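Local structure of succinylglutamate desuccinylase (2BCO) at residues L152-A157 with M218-V223; S161-F166 with H189-L194; A167-T172 with V193-S198; V281-S286 with V311-H316. The protein probably catalyses the zinc-dependent hydrolysis of N-succinyl-L-glutamate to succinate and glutamate, the last step of arginine degradation by the AST pathway. All coordinates share one frame; numbering follows the deposited sequence.

Contact 1: residues L152-A157 with M218-V223; sequences LDLHCA and MELGRV. With ZN (zinc ion), chain C.
H155 and E219 project from the same face of two parallel strands and reach the zinc ion by different routes. H155 coordinates it directly, ND1 to metal 2.3 Å. E219 comes to it through water 2, whose oxygen lies 2.6 Å from the zinc ion and donates a hydrogen bond to E219 OE1 at 3.2 Å. The bend of E219 at chi2 (-65°) folds its carboxylate back towards the neighbouring strand, so that OE1 passes close to the C156-A157 peptide. H63 and E66 are the other protein ligands, and a glutamate beside metal-bound water is consistent with the active-site role predicted for E219.

Behind this shell the backbones fix the pairing. M218 N bonds D153 O at 2.8 Å, and H155 N bonds M218 O at 2.7 Å. L220 N donates to H155 O. The register slips by one residue beyond H155, a beta bulge: A157 N finds G221 O at 2.8 Å, at the point where the chain turns a corner with positive phi.

The opposite face is apolar. Selenomethionine M218 lies alongside L152 and L154, with SE 4.0 Å from L154 CD2, while L220 CD2 rests against L154 CB. Helices 235-245 and 179-188 cover L152 and M218, and P69 of helix 68-81 touches L154 and L220. In the sheet, strand 149-157 runs between strands 55-60 and 214-220, and the latter is flanked on its far side by strand 165-169.

Contact 2: residues S161-F166 with H189-L194; sequences SKHYTF and HIEAVL
T165 holds OG1 between its backbone N and carbonyl carbon (chi1 59°), which presents the hydroxyl to the residue just before strand 192-195, where E191 N donates to it at 3.2 Å. E191 has CG anti to its own carbonyl carbon and runs extended beyond it (chi2 172°), carrying the carboxylate along the 162-164 backbone. There OE2 accepts a weak bond from Y164 N at 3.1 Å, bent to 122° at the hydrogen.

The other carboxylate oxygen, OE1, stands at the edge of the H163 imidazole, whose plane is nearly perpendicular to that of the carboxylate. ND1 and OE1 do not bond directly; water 3 spans them, 2.8 Å from H163 ND1 and close to OE1. The methyl of A192 sits over one face of this ring, CB 4.0 Å from the centroid in a CH-pi contact, while K162 CG covers the opposite face. The imidazole thus has a polar partner at each nitrogen, water 3 at ND1 and the hydroxyl of Y260 at NE2, and a carbon against each face. Its backbone is fixed as well, because H163 N donates to S161 OG at 3.0 Å in an ST turn.

Farther along, I190 CG2 presses on the backbone of F166, 3.4 Å from its CA, and I190 CD1 meets T165 CB. Water 5 joins T165 OG1 to H189 O, the carbonyl of the residue that closes helix 179-188 in a Schellman motif. The contact lies at the end of a beta-alpha-beta unit where strand 165-169 begins and helix 179-188 gives way to strand 192-195.

Contact 3: residues A167-T172 with V193-S198; sequences AVSPKT and VLLSNS
A167 and S169 exchange backbone hydrogen bonds with L194 and S196, which sets A167 beside V193, V168 beside L194 and S169 beside L195 in the tight part of this contact. L194 N donates to A167 O at 2.6 Å and 171°, and S169 N returns a bond to L194 O at 2.8 Å. A third, S196 N to S169 O at 2.9 Å, carries the pairing just past the end of strand 192-195. The axes of 167-169 and 193-195 run at 24° to each other, in keeping with a regular parallel pair.

On one face A167 CB approaches V193 CG1, and S169 CB meets L195 CD2 at 3.9 Å; S169 OG is held by R177 NE. L185 of helix 179-188 packs on both A167 and V193 here, so this helix, the connection of the beta-alpha-beta unit formed with strands 165-169 and 192-195, lies against that face. On the other, V168 CG2 lies near L194 CB, while V168 CG1, anti to its backbone N, reaches to 3.4 Å from S196 OG.

Beyond P170 the backbones no longer bond directly and water enters. K171 also has CG anti to its backbone N, but bends at chi2 (62°), laying its methylenes across 196-198: CB is 3.6 Å from S198 N, and CD rests near S196 O. Water 6 bridges K171 N and S198 O, at 2.8 Å from each atom. S196 O takes a bond from R177 NH2 and another from water 7, which in turn receives only a weak bond from K171 NZ, 3.3 Å away.

Contact 4: residues V281-S286 with V311-H316; sequences VENFTS and VFPNRH
V311 and N283, the two residues with most surface buried here, meet the opposite segment in contrasting ways. V311 is apolar: its CG2 methyl stands over the centre of the F284 ring, 3.7 Å from the centroid and 9° off the ring normal, a CH-pi contact. All six ring carbons of F284 lie within a narrow range of CG2, confirming that the methyl is centred. V311 CG1 lies over a face of the neighbouring F312 ring and near N283 OD1.

N283 supplies the polar link. Its OD1 accepts from F312 N at 2.7 Å, straight at the hydrogen (169°) but tilted from the amide plane. The bond links a side chain to the backbone where the chain leaves strand 309-311. Just beyond N283, F284 and T285 both face I310 in a G1 beta bulge, F284 adopting the positive phi of its first position; the two segments belong to the barrel-sandwich hybrid domain of the AstE/AspA family.

P313, third in buried surface, packs against the oxygen of the same amide, its CD 3.7 Å from N283 OD1. Its CG touches V281 CG1 at 4.1 Å, the two side chains set at a slant to each other. Towards the catalytic domain, F284 meets the rings of H163 and F166 edge-to-face, N283 O bonds S161 OG, and F312 packs on F166 and V168.

Contacts 1 and 4 are buried, contacts 2 and 3 only partly so. Contact 2 joins the loops leading into strands 165-169 and 192-195, and contact 3 the strands themselves: water and a carboxylate mediate much of the first, and regular backbone bonding dominates the second until its solvent end. Contact 1 is attached to them through strand 214-220, with E219 N bonding F166 O at 2.8 Å, and it alone holds the metal. Contact 4 belongs to the hybrid domain and relies on a single hydrogen bond to an asparagine side chain and aromatic packing; its rings reach contact 2 through H163 and F166 and contact 3 through V168. Its centre lies about 16 Å from that of contact 1.

Contact 1: residues L152-A157 with M218-V223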
loop_
_atom_site.group_PDB
_atom_site.type_symbol
_atom_site.label_atom_id
_atom_site.label_comp_id
_atom_site.label_asym_id
_atom_site.label_seq_id
_atom_site.Cartn_x
_atom_site.Cartn_y
_atom_site.Cartn_z
ATOM N N LEU A 152 -3.597 0.016 -5.386
ATOM C CA LEU A 152 -3.192 -0.857 -4.303
ATOM C C LEU A 152 -1.672 -0.768 -4.181
ATOM O O LEU A 152 -0.939 -1.269 -5.036
ATOM C CB LEU A 152 -3.623 -2.295 -4.605
ATOM C CG LEU A 152 -5.078 -2.726 -4.376
ATOM C CD1 LEU A 152 -6.053 -1.641 -4.756
ATOM C CD2 LEU A 152 -5.347 -3.964 -5.196
ATOM N N ASP A 153 -1.212 -0.099 -3.130
ATOM C CA ASP A 153 0.219 0.061 -2.868
ATOM C C ASP A 153 0.645 -1.019 -1.874
ATOM O O ASP A 153 0.267 -0.972 -0.702
ATOM C CB ASP A 153 0.505 1.440 -2.269
ATOM C CG ASP A 153 1.985 1.726 -2.188
ATOM O OD1 ASP A 153 2.403 2.620 -1.425
ATOM O OD2 ASP A 153 2.739 1.048 -2.910
ATOM N N LEU A 154 1.458 -1.964 -2.334
ATOM C CA LEU A 154 1.875 -3.096 -1.499
ATOM C C LEU A 154 3.167 -2.948 -0.692
ATOM O O LEU A 154 4.258 -2.780 -1.251
ATOM C CB LEU A 154 1.951 -4.341 -2.379
ATOM C CG LEU A 154 0.814 -4.443 -3.406
ATOM C CD1 LEU A 154 0.935 -5.764 -4.185
ATOM C CD2 LEU A 154 -0.549 -4.357 -2.679
ATOM N N HIS A 155 3.029 -3.051 0.628
ATOM C CA HIS A 155 4.146 -2.919 1.553
ATOM C C HIS A 155 4.277 -4.136 2.480
ATOM O O HIS A 155 3.540 -5.118 2.345
ATOM C CB HIS A 155 3.956 -1.648 2.392
ATOM C CG HIS A 155 3.949 -0.389 1.582
ATOM N ND1 HIS A 155 4.882 0.614 1.756
ATOM C CD2 HIS A 155 3.145 0.021 0.578
ATOM C CE1 HIS A 155 4.654 1.584 0.892
ATOM N NE2 HIS A 155 3.605 1.251 0.162
ATOM N N CYS A 156 5.251 -4.062 3.388
ATOM C CA CYS A 156 5.502 -5.091 4.398
ATOM C C CYS A 156 5.804 -4.320 5.677
ATOM O O CYS A 156 6.443 -3.270 5.629
ATOM C CB CYS A 156 6.720 -5.951 4.047
ATOM S SG CYS A 156 6.496 -7.014 2.645
ATOM N N ALA A 157 5.343 -4.830 6.814
ATOM C CA ALA A 157 5.582 -4.170 8.089
ATOM C C ALA A 157 7.027 -4.369 8.534
ATOM O O ALA A 157 7.678 -5.340 8.144
ATOM C CB ALA A 157 4.631 -4.710 9.148
HETATM N N MSE A 218 -1.200 -1.385 1.689
HETATM C CA MSE A 218 -1.377 -2.690 2.315
HETATM C C MSE A 218 -0.094 -3.264 2.927
HETATM O O MSE A 218 0.925 -3.394 2.250
HETATM C CB MSE A 218 -1.969 -3.665 1.285
HETATM C CG MSE A 218 -3.294 -3.183 0.693
HETATM SE SE MSE A 218 -4.024 -4.301 -0.714
HETATM C CE MSE A 218 -5.073 -5.480 0.401
ATOM N N GLU A 219 -0.154 -3.591 4.215
ATOM C CA GLU A 219 0.982 -4.172 4.930
ATOM C C GLU A 219 0.879 -5.700 4.847
ATOM O O GLU A 219 0.138 -6.331 5.611
ATOM C CB GLU A 219 0.960 -3.742 6.394
ATOM C CG GLU A 219 0.865 -2.242 6.629
ATOM C CD GLU A 219 2.086 -1.467 6.144
ATOM O OE1 GLU A 219 3.226 -1.948 6.316
ATOM O OE2 GLU A 219 1.903 -0.359 5.608
ATOM N N LEU A 220 1.625 -6.279 3.911
ATOM C CA LEU A 220 1.636 -7.719 3.668
ATOM C C LEU A 220 2.831 -8.415 4.307
ATOM O O LEU A 220 3.915 -8.486 3.720
ATOM C CB LEU A 220 1.661 -7.992 2.165
ATOM C CG LEU A 220 0.390 -7.813 1.340
ATOM C CD1 LEU A 220 -0.494 -6.752 1.946
ATOM C CD2 LEU A 220 0.766 -7.474 -0.094
ATOM N N GLY A 221 2.635 -8.938 5.505
ATOM C CA GLY A 221 3.717 -9.633 6.159
ATOM C C GLY A 221 4.828 -8.718 6.635
ATOM O O GLY A 221 4.622 -7.526 6.853
ATOM N N ARG A 222 6.010 -9.301 6.789
ATOM C CA ARG A 222 7.198 -8.602 7.276
ATOM C C ARG A 222 8.251 -8.551 6.181
ATOM O O ARG A 222 8.119 -9.235 5.162
ATOM C CB ARG A 222 7.768 -9.360 8.481
ATOM C CG ARG A 222 6.778 -9.532 9.624
ATOM C CD ARG A 222 6.748 -8.289 10.483
ATOM N NE ARG A 222 7.975 -8.160 11.270
ATOM C CZ ARG A 222 8.251 -8.899 12.340
ATOM N NH1 ARG A 222 7.380 -9.817 12.760
ATOM N NH2 ARG A 222 9.398 -8.730 12.986
ATOM N N VAL A 223 9.293 -7.753 6.392
ATOM C CA VAL A 223 10.362 -7.651 5.409
ATOM C C VAL A 223 11.301 -8.861 5.474
ATOM O O VAL A 223 11.596 -9.382 6.549
ATOM C CB VAL A 223 11.209 -6.354 5.608
ATOM C CG1 VAL A 223 10.294 -5.166 5.841
ATOM C CG2 VAL A 223 12.167 -6.511 6.759
HETATM ZN ZN ZN C . 6.384 0.053 3.405
HETATM O O HOH W 1 9.369 -6.639 9.510
HETATM O O HOH W 2 5.837 -0.064 5.904
#

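Contact 2: residues S161-F166 with H189-L194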
loop_
_atom_site.group_PDB
_atom_site.type_symbol
_atom_site.label_atom_id
_atom_site.label_comp_id
_atom_site.label_asym_id
_atom_site.label_seq_id
_atom_site.Cartn_x
_atom_site.Cartn_y
_atom_site.Cartn_z
ATOM N N SER A 161 3.012 -7.897 14.688
ATOM C CA SER A 161 1.657 -7.468 15.007
ATOM C C SER A 161 0.694 -8.646 15.142
ATOM O O SER A 161 0.922 -9.718 14.580
ATOM C CB SER A 161 1.141 -6.527 13.916
ATOM O OG SER A 161 -0.183 -6.130 14.189
ATOM N N LYS A 162 -0.381 -8.448 15.896
ATOM C CA LYS A 162 -1.371 -9.501 16.053
ATOM C C LYS A 162 -2.138 -9.588 14.738
ATOM O O LYS A 162 -2.896 -10.525 14.512
ATOM C CB LYS A 162 -2.311 -9.195 17.225
ATOM C CG LYS A 162 -2.975 -7.828 17.177
ATOM C CD LYS A 162 -3.707 -7.527 18.484
ATOM C CE LYS A 162 -4.347 -6.143 18.450
ATOM N NZ LYS A 162 -4.869 -5.690 19.776
ATOM N N HIS A 163 -1.929 -8.593 13.874
ATOM C CA HIS A 163 -2.556 -8.560 12.555
ATOM C C HIS A 163 -1.433 -8.767 11.540
ATOM O O HIS A 163 -0.726 -7.815 11.198
ATOM C CB HIS A 163 -3.229 -7.213 12.286
ATOM C CG HIS A 163 -4.329 -6.869 13.242
ATOM N ND1 HIS A 163 -5.291 -7.775 13.634
ATOM C CD2 HIS A 163 -4.648 -5.698 13.850
ATOM C CE1 HIS A 163 -6.154 -7.181 14.442
ATOM N NE2 HIS A 163 -5.785 -5.920 14.590
ATOM N N TYR A 164 -1.251 -10.004 11.075
ATOM C CA TYR A 164 -0.191 -10.298 10.112
ATOM C C TYR A 164 -0.347 -9.422 8.865
ATOM O O TYR A 164 0.645 -8.973 8.285
ATOM C CB TYR A 164 -0.216 -11.775 9.725
ATOM C CG TYR A 164 0.841 -12.149 8.714
ATOM C CD1 TYR A 164 2.187 -12.232 9.075
ATOM C CD2 TYR A 164 0.497 -12.414 7.393
ATOM C CE1 TYR A 164 3.172 -12.576 8.130
ATOM C CE2 TYR A 164 1.469 -12.754 6.443
ATOM C CZ TYR A 164 2.804 -12.837 6.821
ATOM O OH TYR A 164 3.756 -13.197 5.889
ATOM N N THR A 165 -1.596 -9.203 8.456
ATOM C CA THR A 165 -1.916 -8.337 7.323
ATOM C C THR A 165 -2.914 -7.280 7.788
ATOM O O THR A 165 -3.761 -7.543 8.646
ATOM C CB THR A 165 -2.585 -9.090 6.137
ATOM O OG1 THR A 165 -3.794 -9.719 6.584
ATOM C CG2 THR A 165 -1.647 -10.122 5.543
ATOM N N PHE A 166 -2.785 -6.079 7.234
ATOM C CA PHE A 166 -3.700 -4.988 7.530
ATOM C C PHE A 166 -3.511 -3.912 6.480
ATOM O O PHE A 166 -2.532 -3.936 5.740
ATOM C CB PHE A 166 -3.515 -4.450 8.965
ATOM C CG PHE A 166 -2.268 -3.630 9.187
ATOM C CD1 PHE A 166 -2.279 -2.251 8.985
ATOM C CD2 PHE A 166 -1.112 -4.216 9.700
ATOM C CE1 PHE A 166 -1.160 -1.464 9.297
ATOM C CE2 PHE A 166 0.015 -3.434 10.016
ATOM C CZ PHE A 166 -0.016 -2.053 9.814
ATOM N N HIS A 189 -8.692 -11.561 2.875
ATOM C CA HIS A 189 -8.416 -12.013 4.233
ATOM C C HIS A 189 -7.498 -11.065 4.998
ATOM O O HIS A 189 -6.772 -11.491 5.899
ATOM C CB HIS A 189 -7.809 -13.417 4.220
ATOM C CG HIS A 189 -8.798 -14.503 3.940
ATOM N ND1 HIS A 189 -10.040 -14.254 3.387
ATOM C CD2 HIS A 189 -8.730 -15.845 4.108
ATOM C CE1 HIS A 189 -10.686 -15.391 3.228
ATOM N NE2 HIS A 189 -9.913 -16.376 3.657
ATOM N N ILE A 190 -7.536 -9.783 4.638
ATOM C CA ILE A 190 -6.731 -8.776 5.324
ATOM C C ILE A 190 -7.409 -8.627 6.683
ATOM O O ILE A 190 -8.580 -8.260 6.776
ATOM C CB ILE A 190 -6.744 -7.439 4.559
ATOM C CG1 ILE A 190 -6.199 -7.668 3.147
ATOM C CG2 ILE A 190 -5.886 -6.406 5.281
ATOM C CD1 ILE A 190 -4.690 -8.026 3.115
ATOM N N GLU A 191 -6.669 -8.941 7.734
ATOM C CA GLU A 191 -7.201 -8.920 9.086
ATOM C C GLU A 191 -7.785 -7.616 9.600
ATOM O O GLU A 191 -8.731 -7.637 10.383
ATOM C CB GLU A 191 -6.130 -9.434 10.041
ATOM C CG GLU A 191 -5.697 -10.854 9.699
ATOM C CD GLU A 191 -4.502 -11.314 10.501
ATOM O OE1 GLU A 191 -4.547 -11.196 11.745
ATOM O OE2 GLU A 191 -3.522 -11.805 9.893
ATOM N N ALA A 192 -7.238 -6.485 9.170
ATOM C CA ALA A 192 -7.751 -5.210 9.639
ATOM C C ALA A 192 -7.462 -4.058 8.689
ATOM O O ALA A 192 -6.504 -4.105 7.908
ATOM C CB ALA A 192 -7.172 -4.899 11.008
ATOM N N VAL A 193 -8.315 -3.035 8.751
ATOM C CA VAL A 193 -8.136 -1.840 7.938
ATOM C C VAL A 193 -8.217 -0.614 8.839
ATOM O O VAL A 193 -9.154 -0.466 9.616
ATOM C CB VAL A 193 -9.208 -1.698 6.842
ATOM C CG1 VAL A 193 -8.841 -0.542 5.913
ATOM C CG2 VAL A 193 -9.316 -2.993 6.053
ATOM N N LEU A 194 -7.214 0.246 8.745
ATOM C CA LEU A 194 -7.166 1.466 9.542
ATOM C C LEU A 194 -7.661 2.607 8.631
ATOM O O LEU A 194 -7.126 2.822 7.542
ATOM C CB LEU A 194 -5.723 1.735 9.992
ATOM C CG LEU A 194 -5.434 2.624 11.213
ATOM C CD1 LEU A 194 -4.112 3.345 10.988
ATOM C CD2 LEU A 194 -6.552 3.633 11.448
HETATM O O HOH W 3 -6.142 -10.468 13.391
HETATM O O HOH W 4 -2.366 -12.795 12.617
HETATM O O HOH W 5 -4.037 -12.572 6.641
#

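Contact 3: residues A167-T172 with V193-S198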
loop_
_atom_site.group_PDB
_atom_site.type_symbol
_atom_site.label_atom_id
_atom_site.label_comp_id
_atom_site.label_asym_id
_atom_site.label_seq_id
_atom_site.Cartn_x
_atom_site.Cartn_y
_atom_site.Cartn_z
ATOM N N ALA A 167 -4.454 -2.979 6.396
ATOM C CA ALA A 167 -4.376 -1.929 5.395
ATOM C C ALA A 167 -4.733 -0.574 5.967
ATOM O O ALA A 167 -5.363 -0.469 7.025
ATOM C CB ALA A 167 -5.305 -2.262 4.225
ATOM N N VAL A 168 -4.332 0.464 5.248
ATOM C CA VAL A 168 -4.600 1.830 5.650
ATOM C C VAL A 168 -5.320 2.560 4.522
ATOM O O VAL A 168 -4.819 2.627 3.400
ATOM C CB VAL A 168 -3.291 2.577 5.984
ATOM C CG1 VAL A 168 -3.592 4.022 6.313
ATOM C CG2 VAL A 168 -2.596 1.903 7.151
ATOM N N SER A 169 -6.503 3.087 4.829
ATOM C CA SER A 169 -7.304 3.822 3.854
ATOM C C SER A 169 -7.091 5.327 4.062
ATOM O O SER A 169 -7.418 5.862 5.124
ATOM C CB SER A 169 -8.788 3.480 4.023
ATOM O OG SER A 169 -9.576 4.229 3.121
ATOM N N PRO A 170 -6.559 6.025 3.041
ATOM C CA PRO A 170 -6.277 7.466 3.066
ATOM C C PRO A 170 -7.487 8.342 3.360
ATOM O O PRO A 170 -8.627 7.955 3.103
ATOM C CB PRO A 170 -5.718 7.743 1.670
ATOM C CG PRO A 170 -5.184 6.430 1.239
ATOM C CD PRO A 170 -6.267 5.485 1.705
ATOM N N LYS A 171 -7.198 9.528 3.886
ATOM C CA LYS A 171 -8.203 10.520 4.226
ATOM C C LYS A 171 -8.298 11.560 3.125
ATOM O O LYS A 171 -7.328 12.258 2.837
ATOM C CB LYS A 171 -7.839 11.221 5.539
ATOM C CG LYS A 171 -8.833 12.283 5.970
ATOM C CD LYS A 171 -10.198 11.669 6.213
ATOM C CE LYS A 171 -11.155 12.670 6.816
ATOM N NZ LYS A 171 -12.453 12.013 7.150
ATOM N N THR A 172 -9.475 11.652 2.514
ATOM C CA THR A 172 -9.736 12.611 1.446
ATOM C C THR A 172 -11.232 12.891 1.433
ATOM O O THR A 172 -12.016 12.094 1.950
ATOM C CB THR A 172 -9.303 12.052 0.074
ATOM O OG1 THR A 172 -9.750 12.931 -0.960
ATOM C CG2 THR A 172 -9.895 10.664 -0.161
ATOM N N VAL A 193 -8.315 -3.035 8.751
ATOM C CA VAL A 193 -8.136 -1.840 7.938
ATOM C C VAL A 193 -8.217 -0.614 8.839
ATOM O O VAL A 193 -9.154 -0.466 9.616
ATOM C CB VAL A 193 -9.208 -1.698 6.842
ATOM C CG1 VAL A 193 -8.841 -0.542 5.913
ATOM C CG2 VAL A 193 -9.316 -2.993 6.053
ATOM N N LEU A 194 -7.214 0.246 8.745
ATOM C CA LEU A 194 -7.166 1.466 9.542
ATOM C C LEU A 194 -7.661 2.607 8.631
ATOM O O LEU A 194 -7.126 2.822 7.542
ATOM C CB LEU A 194 -5.723 1.735 9.992
ATOM C CG LEU A 194 -5.434 2.624 11.213
ATOM C CD1 LEU A 194 -4.112 3.345 10.988
ATOM C CD2 LEU A 194 -6.552 3.633 11.448
ATOM N N LEU A 195 -8.699 3.312 9.067
ATOM C CA LEU A 195 -9.244 4.421 8.300
ATOM C C LEU A 195 -8.548 5.699 8.770
ATOM O O LEU A 195 -8.790 6.154 9.881
ATOM C CB LEU A 195 -10.747 4.537 8.546
ATOM C CG LEU A 195 -11.576 3.281 8.289
ATOM C CD1 LEU A 195 -13.014 3.546 8.667
ATOM C CD2 LEU A 195 -11.470 2.864 6.835
ATOM N N SER A 196 -7.680 6.272 7.945
ATOM C CA SER A 196 -6.982 7.494 8.345
ATOM C C SER A 196 -7.959 8.641 8.595
ATOM O O SER A 196 -9.011 8.708 7.963
ATOM C CB SER A 196 -5.986 7.927 7.269
ATOM O OG SER A 196 -4.905 7.021 7.172
ATOM N N ASN A 197 -7.610 9.538 9.514
ATOM C CA ASN A 197 -8.457 10.693 9.806
ATOM C C ASN A 197 -7.703 11.965 9.440
ATOM O O ASN A 197 -8.175 13.062 9.707
ATOM C CB ASN A 197 -8.866 10.729 11.292
ATOM C CG ASN A 197 -7.734 11.193 12.206
ATOM O OD1 ASN A 197 -6.559 10.962 11.919
ATOM N ND2 ASN A 197 -8.087 11.828 13.320
ATOM N N SER A 198 -6.539 11.822 8.813
ATOM C CA SER A 198 -5.745 12.989 8.437
ATOM C C SER A 198 -4.991 12.819 7.104
ATOM O O SER A 198 -4.419 11.767 6.835
ATOM C CB SER A 198 -4.751 13.302 9.562
ATOM O OG SER A 198 -4.051 14.504 9.308
HETATM O O HOH W 6 -4.578 9.948 4.742
HETATM O O HOH W 7 -11.713 9.072 8.453
#

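Contact 4: residues V281-S286 with V311-H316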
loop_
_atom_site.group_PDB
_atom_site.type_symbol
_atom_site.label_atom_id
_atom_site.label_comp_id
_atom_site.label_asym_id
_atom_site.label_seq_id
_atom_site.Cartn_x
_atom_site.Cartn_y
_atom_site.Cartn_z
ATOM N N VAL A 281 8.614 -3.201 19.491
ATOM C CA VAL A 281 7.216 -3.099 19.893
ATOM C C VAL A 281 6.315 -3.415 18.692
ATOM O O VAL A 281 6.530 -2.904 17.597
ATOM C CB VAL A 281 6.907 -1.677 20.402
ATOM C CG1 VAL A 281 7.232 -0.659 19.315
ATOM C CG2 VAL A 281 5.460 -1.574 20.836
ATOM N N GLU A 282 5.307 -4.252 18.901
ATOM C CA GLU A 282 4.399 -4.642 17.826
ATOM C C GLU A 282 3.358 -3.582 17.482
ATOM O O GLU A 282 2.967 -2.779 18.334
ATOM C CB GLU A 282 3.676 -5.946 18.202
ATOM C CG GLU A 282 4.522 -7.208 18.062
ATOM C CD GLU A 282 3.799 -8.472 18.526
ATOM O OE1 GLU A 282 2.574 -8.590 18.305
ATOM O OE2 GLU A 282 4.463 -9.360 19.107
ATOM N N ASN A 283 2.929 -3.566 16.220
ATOM C CA ASN A 283 1.887 -2.646 15.798
ATOM C C ASN A 283 0.612 -3.171 16.446
ATOM O O ASN A 283 0.460 -4.380 16.651
ATOM C CB ASN A 283 1.723 -2.631 14.275
ATOM C CG ASN A 283 2.605 -1.592 13.602
ATOM O OD1 ASN A 283 2.729 -0.466 14.084
ATOM N ND2 ASN A 283 3.204 -1.958 12.473
ATOM N N PHE A 284 -0.297 -2.264 16.768
ATOM C CA PHE A 284 -1.554 -2.614 17.423
ATOM C C PHE A 284 -1.351 -3.218 18.800
ATOM O O PHE A 284 -2.076 -4.129 19.193
ATOM C CB PHE A 284 -2.381 -3.580 16.572
ATOM C CG PHE A 284 -2.838 -2.994 15.274
ATOM C CD1 PHE A 284 -2.057 -3.107 14.127
ATOM C CD2 PHE A 284 -4.038 -2.290 15.202
ATOM C CE1 PHE A 284 -2.463 -2.528 12.923
ATOM C CE2 PHE A 284 -4.455 -1.708 14.007
ATOM C CZ PHE A 284 -3.663 -1.828 12.866
ATOM N N THR A 285 -0.351 -2.727 19.524
ATOM C CA THR A 285 -0.113 -3.192 20.883
ATOM C C THR A 285 -1.092 -2.361 21.712
ATOM O O THR A 285 -1.036 -1.131 21.703
ATOM C CB THR A 285 1.344 -2.924 21.346
ATOM O OG1 THR A 285 2.231 -3.814 20.659
ATOM C CG2 THR A 285 1.484 -3.137 22.846
ATOM N N SER A 286 -1.992 -3.036 22.418
ATOM C CA SER A 286 -3.004 -2.348 23.214
ATOM C C SER A 286 -2.557 -1.943 24.606
ATOM O O SER A 286 -1.536 -2.405 25.111
ATOM C CB SER A 286 -4.266 -3.211 23.316
ATOM O OG SER A 286 -3.995 -4.439 23.968
ATOM N N VAL A 311 -0.088 2.293 16.908
ATOM C CA VAL A 311 0.288 1.872 15.555
ATOM C C VAL A 311 1.357 2.802 14.963
ATOM O O VAL A 311 1.282 4.020 15.122
ATOM C CB VAL A 311 -0.949 1.876 14.611
ATOM C CG1 VAL A 311 -0.539 1.483 13.213
ATOM C CG2 VAL A 311 -2.005 0.919 15.122
ATOM N N PHE A 312 2.348 2.233 14.278
ATOM C CA PHE A 312 3.416 3.036 13.663
ATOM C C PHE A 312 4.171 3.897 14.677
ATOM O O PHE A 312 4.198 5.120 14.564
ATOM C CB PHE A 312 2.846 3.972 12.581
ATOM C CG PHE A 312 2.063 3.272 11.504
ATOM C CD1 PHE A 312 0.834 3.771 11.087
ATOM C CD2 PHE A 312 2.551 2.114 10.903
ATOM C CE1 PHE A 312 0.104 3.136 10.072
ATOM C CE2 PHE A 312 1.834 1.468 9.887
ATOM C CZ PHE A 312 0.607 1.975 9.474
ATOM N N PRO A 313 4.786 3.278 15.691
ATOM C CA PRO A 313 5.522 4.090 16.670
ATOM C C PRO A 313 6.897 4.448 16.112
ATOM O O PRO A 313 7.527 3.630 15.451
ATOM C CB PRO A 313 5.650 3.163 17.882
ATOM C CG PRO A 313 4.618 2.087 17.646
ATOM C CD PRO A 313 4.647 1.891 16.159
ATOM N N ASN A 314 7.360 5.664 16.377
ATOM C CA ASN A 314 8.675 6.093 15.898
ATOM C C ASN A 314 9.210 7.207 16.795
ATOM O O ASN A 314 8.771 8.353 16.699
ATOM C CB ASN A 314 8.581 6.589 14.452
ATOM C CG ASN A 314 9.940 6.710 13.788
ATOM O OD1 ASN A 314 10.901 7.200 14.391
ATOM N ND2 ASN A 314 10.025 6.273 12.537
ATOM N N ARG A 315 10.160 6.859 17.658
ATOM C CA ARG A 315 10.753 7.812 18.595
ATOM C C ARG A 315 11.811 8.721 17.967
ATOM O O ARG A 315 12.217 9.716 18.570
ATOM C CB ARG A 315 11.373 7.057 19.770
ATOM C CG ARG A 315 12.535 6.134 19.393
ATOM C CD ARG A 315 12.862 5.185 20.536
ATOM N NE ARG A 315 14.006 4.326 20.260
ATOM C CZ ARG A 315 15.269 4.743 20.235
ATOM N NH1 ARG A 315 15.557 6.014 20.472
ATOM N NH2 ARG A 315 16.245 3.888 19.979
ATOM N N HIS A 316 12.255 8.385 16.759
ATOM C CA HIS A 316 13.268 9.181 16.077
ATOM C C HIS A 316 12.650 10.339 15.303
ATOM O O HIS A 316 13.352 11.248 14.858
ATOM C CB HIS A 316 14.078 8.293 15.139
ATOM C CG HIS A 316 14.708 7.121 15.821
ATOM N ND1 HIS A 316 14.205 5.840 15.718
ATOM C CD2 HIS A 316 15.790 7.035 16.628
ATOM C CE1 HIS A 316 14.952 5.019 16.431
ATOM N NE2 HIS A 316 15.923 5.716 16.995
#